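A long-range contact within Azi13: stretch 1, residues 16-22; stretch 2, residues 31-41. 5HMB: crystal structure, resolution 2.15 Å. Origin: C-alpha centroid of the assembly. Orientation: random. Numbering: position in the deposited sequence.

Stretch 1 16-22: EHLGLQF
Stretch 2 (31-41) VAYWSVRADLL

The apolar centre of this contact gathers around Ala 32, whose methyl group lies over the face of the Phe 22 ring: Ala 32 CB sits 3.9 Å from the centroid of the Phe 22 ring and only 4° off its normal, a CH-pi contact. The two residues form an antiparallel, non-hydrogen-bonded pair, with Phe 22 CA and Ala 32 CA 4.0 Å apart and both side chains on the same face of the sheet. So small a side chain leaves room for the ring (chi1 -83°, chi2 79°) to lie flat against it. Leu 20, in its m,t rotamer, completes the cluster: its CA-to-CB bond points sideways, yet Leu 20 CD2 comes within 4.0 Å of Ala 32 CB and 3.5 Å of Trp 34 CD1. Trp 34 has chi1 p and chi2 -67°.

Residues 21-22 run antiparallel to the strand around Ala 32 and Tyr 33, with Gln 21 at phi/psi -125/111 and Tyr 33 at -107/151. These two form the hydrogen-bonded pair, Gln 21 CA to Tyr 33 CA 5.2 Å: Gln 21 N donates to Tyr 33 O at 2.8 Å, and Tyr 33 N to Gln 21 O at 2.9 Å. CA-H...O contacts extend the ladder, from Leu 20 CA to Tyr 33 O (3.5 Å) and from Phe 22 CA to Val 31 O (3.4 Å). The side chains of Gln 21 and Tyr 33, both with chi1 m, leave on the face opposite Phe 22 and Ala 32; the end of the Gln 21 side chain leads away.

Before the strand, the helix of stretch 1 closes in a Schellman motif. Gly 19 takes phi/psi 79/16, and Gly 19 N donates to Glu 16 O at 2.9 Å. Glycine suits this place twice over: a CB would jam against the preceding carbonyl oxygen and lie 2.8 Å from Arg 37 NH1. One water donates to Leu 18 O (2.7 Å) and Ser 35 O (2.8 Å), bridging the stretches.

At the polar edge, Arg 37 (m, t, m, chi4 -113°) reaches the helix end. Arg 37 NH1 and NH2 both donate to His 17 O, at 3.1 and 2.9 Å, a fork that a planar guanidinium provides readily. Asp 39, chi1 p, steadies it within stretch 2: Arg 37 NE donates to Asp 39 OD1 and Arg 37 NH2 to Asp 39 OD2, each at 3.0 Å, the latter pair a salt bridge. Arg 37 NH2 also lies over one face of the His 17 ring (chi1 t, chi2 78°), and His 17 NE2 approaches Leu 40 CD2 at 3.9 Å.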

# COMPACT_ATOMS: atom_id res chain seq x y z
N GLU A 16 17.05 -19.16 2.58
CA GLU A 16 17.22 -20.61 2.52
C GLU A 16 15.99 -21.32 3.07
O GLU A 16 15.50 -22.29 2.47
CB GLU A 16 18.47 -21.04 3.30
N HIS A 17 15.47 -20.87 4.21
CA HIS A 17 14.31 -21.53 4.80
C HIS A 17 13.09 -21.45 3.88
O HIS A 17 12.28 -22.38 3.82
CB HIS A 17 13.98 -20.92 6.16
CG HIS A 17 12.69 -21.42 6.73
ND1 HIS A 17 12.57 -22.65 7.34
CD2 HIS A 17 11.47 -20.84 6.80
CE1 HIS A 17 11.33 -22.81 7.75
NE2 HIS A 17 10.64 -21.73 7.44
N LEU A 18 12.94 -20.33 3.16
CA LEU A 18 11.84 -20.20 2.22
C LEU A 18 11.94 -21.20 1.07
O LEU A 18 10.93 -21.45 0.41
CB LEU A 18 11.79 -18.78 1.66
CG LEU A 18 11.45 -17.65 2.65
CD1 LEU A 18 11.53 -16.28 1.96
CD2 LEU A 18 10.08 -17.87 3.31
N GLY A 19 13.11 -21.77 0.83
CA GLY A 19 13.27 -22.70 -0.27
C GLY A 19 13.40 -22.06 -1.63
O GLY A 19 13.24 -22.74 -2.64
N LEU A 20 13.69 -20.76 -1.68
CA LEU A 20 13.84 -20.08 -2.96
C LEU A 20 15.06 -20.59 -3.71
O LEU A 20 16.14 -20.75 -3.13
CB LEU A 20 13.97 -18.58 -2.76
CG LEU A 20 12.73 -17.80 -2.37
CD1 LEU A 20 13.13 -16.34 -2.22
CD2 LEU A 20 11.68 -17.96 -3.44
N GLN A 21 14.91 -20.81 -5.01
CA GLN A 21 16.03 -21.18 -5.87
C GLN A 21 16.07 -20.19 -7.02
O GLN A 21 15.19 -20.19 -7.88
CB GLN A 21 15.89 -22.62 -6.38
CG GLN A 21 15.62 -23.62 -5.27
CD GLN A 21 16.40 -24.91 -5.44
OE1 GLN A 21 15.82 -25.96 -5.73
NE2 GLN A 21 17.71 -24.84 -5.24
N PHE A 22 17.10 -19.35 -7.04
CA PHE A 22 17.17 -18.29 -8.03
C PHE A 22 17.65 -18.82 -9.36
O PHE A 22 18.69 -19.49 -9.45
CB PHE A 22 18.07 -17.16 -7.53
CG PHE A 22 17.36 -16.21 -6.62
CD1 PHE A 22 17.15 -16.53 -5.29
CD2 PHE A 22 16.86 -15.02 -7.10
CE1 PHE A 22 16.47 -15.66 -4.45
CE2 PHE A 22 16.18 -14.15 -6.27
CZ PHE A 22 15.99 -14.47 -4.94
N VAL A 31 14.56 -13.92 -10.92
CA VAL A 31 13.57 -14.99 -11.05
C VAL A 31 13.93 -16.10 -10.08
O VAL A 31 15.07 -16.59 -10.10
CB VAL A 31 13.51 -15.55 -12.48
CG1 VAL A 31 12.53 -16.73 -12.54
CG2 VAL A 31 13.15 -14.48 -13.49
N ALA A 32 12.98 -16.52 -9.26
CA ALA A 32 13.21 -17.62 -8.33
C ALA A 32 12.04 -18.59 -8.35
O ALA A 32 10.89 -18.18 -8.53
CB ALA A 32 13.44 -17.12 -6.90
N TYR A 33 12.35 -19.86 -8.16
CA TYR A 33 11.36 -20.92 -8.06
C TYR A 33 11.28 -21.36 -6.61
O TYR A 33 12.26 -21.28 -5.87
CB TYR A 33 11.72 -22.12 -8.94
CG TYR A 33 11.92 -21.79 -10.40
CD1 TYR A 33 10.84 -21.50 -11.22
CD2 TYR A 33 13.19 -21.79 -10.97
CE1 TYR A 33 11.01 -21.20 -12.57
CE2 TYR A 33 13.38 -21.49 -12.31
CZ TYR A 33 12.28 -21.19 -13.11
OH TYR A 33 12.44 -20.90 -14.44
N TRP A 34 10.10 -21.83 -6.22
CA TRP A 34 9.88 -22.35 -4.88
C TRP A 34 8.55 -23.09 -4.88
O TRP A 34 7.81 -23.09 -5.87
CB TRP A 34 9.89 -21.23 -3.84
CG TRP A 34 8.88 -20.14 -4.10
CD1 TRP A 34 8.87 -19.25 -5.14
CD2 TRP A 34 7.74 -19.83 -3.28
NE1 TRP A 34 7.79 -18.40 -5.01
CE2 TRP A 34 7.08 -18.74 -3.89
CE3 TRP A 34 7.22 -20.36 -2.09
CZ2 TRP A 34 5.94 -18.17 -3.34
CZ3 TRP A 34 6.09 -19.79 -1.56
CH2 TRP A 34 5.46 -18.70 -2.18
N SER A 35 8.24 -23.72 -3.75
CA SER A 35 7.06 -24.55 -3.63
C SER A 35 6.41 -24.36 -2.27
O SER A 35 7.09 -24.08 -1.28
CB SER A 35 7.40 -26.02 -3.82
OG SER A 35 6.27 -26.81 -3.49
N VAL A 36 5.09 -24.51 -2.23
CA VAL A 36 4.38 -24.56 -0.96
C VAL A 36 4.77 -25.83 -0.22
O VAL A 36 4.90 -26.90 -0.82
CB VAL A 36 2.86 -24.49 -1.20
CG1 VAL A 36 2.14 -24.24 0.10
CG2 VAL A 36 2.52 -23.42 -2.23
N ARG A 37 4.96 -25.72 1.09
CA ARG A 37 5.38 -26.85 1.91
C ARG A 37 4.51 -26.90 3.15
O ARG A 37 3.87 -25.92 3.53
CB ARG A 37 6.85 -26.75 2.34
CG ARG A 37 7.86 -26.78 1.22
CD ARG A 37 9.29 -26.89 1.78
NE ARG A 37 9.47 -26.15 3.03
CZ ARG A 37 10.25 -25.07 3.16
NH1 ARG A 37 10.93 -24.61 2.13
NH2 ARG A 37 10.34 -24.46 4.34
N ALA A 38 4.51 -28.07 3.79
CA ALA A 38 3.68 -28.28 4.97
C ALA A 38 4.00 -27.28 6.07
O ALA A 38 3.09 -26.75 6.72
CB ALA A 38 3.84 -29.72 5.47
N ASP A 39 5.28 -27.00 6.30
CA ASP A 39 5.68 -26.08 7.37
C ASP A 39 5.45 -24.61 7.02
O ASP A 39 5.60 -23.76 7.90
CB ASP A 39 7.15 -26.30 7.73
CG ASP A 39 8.07 -26.22 6.54
OD1 ASP A 39 7.61 -26.51 5.41
OD2 ASP A 39 9.26 -25.86 6.72
N LEU A 40 5.10 -24.30 5.78
CA LEU A 40 4.84 -22.93 5.37
C LEU A 40 3.36 -22.58 5.37
O LEU A 40 2.99 -21.48 4.96
CB LEU A 40 5.43 -22.67 3.98
CG LEU A 40 6.92 -22.94 3.83
CD1 LEU A 40 7.41 -22.63 2.42
CD2 LEU A 40 7.70 -22.13 4.87
N LEU A 41 2.50 -23.49 5.84
CA LEU A 41 1.06 -23.32 5.75
C LEU A 41 0.51 -22.64 6.99
O LEU A 41 1.10 -22.67 8.07
CB LEU A 41 0.37 -24.67 5.56
CG LEU A 41 0.78 -25.48 4.35
CD1 LEU A 41 0.28 -26.90 4.49
CD2 LEU A 41 0.22 -24.84 3.10
O HOH W 1 9.85 -23.52 -0.88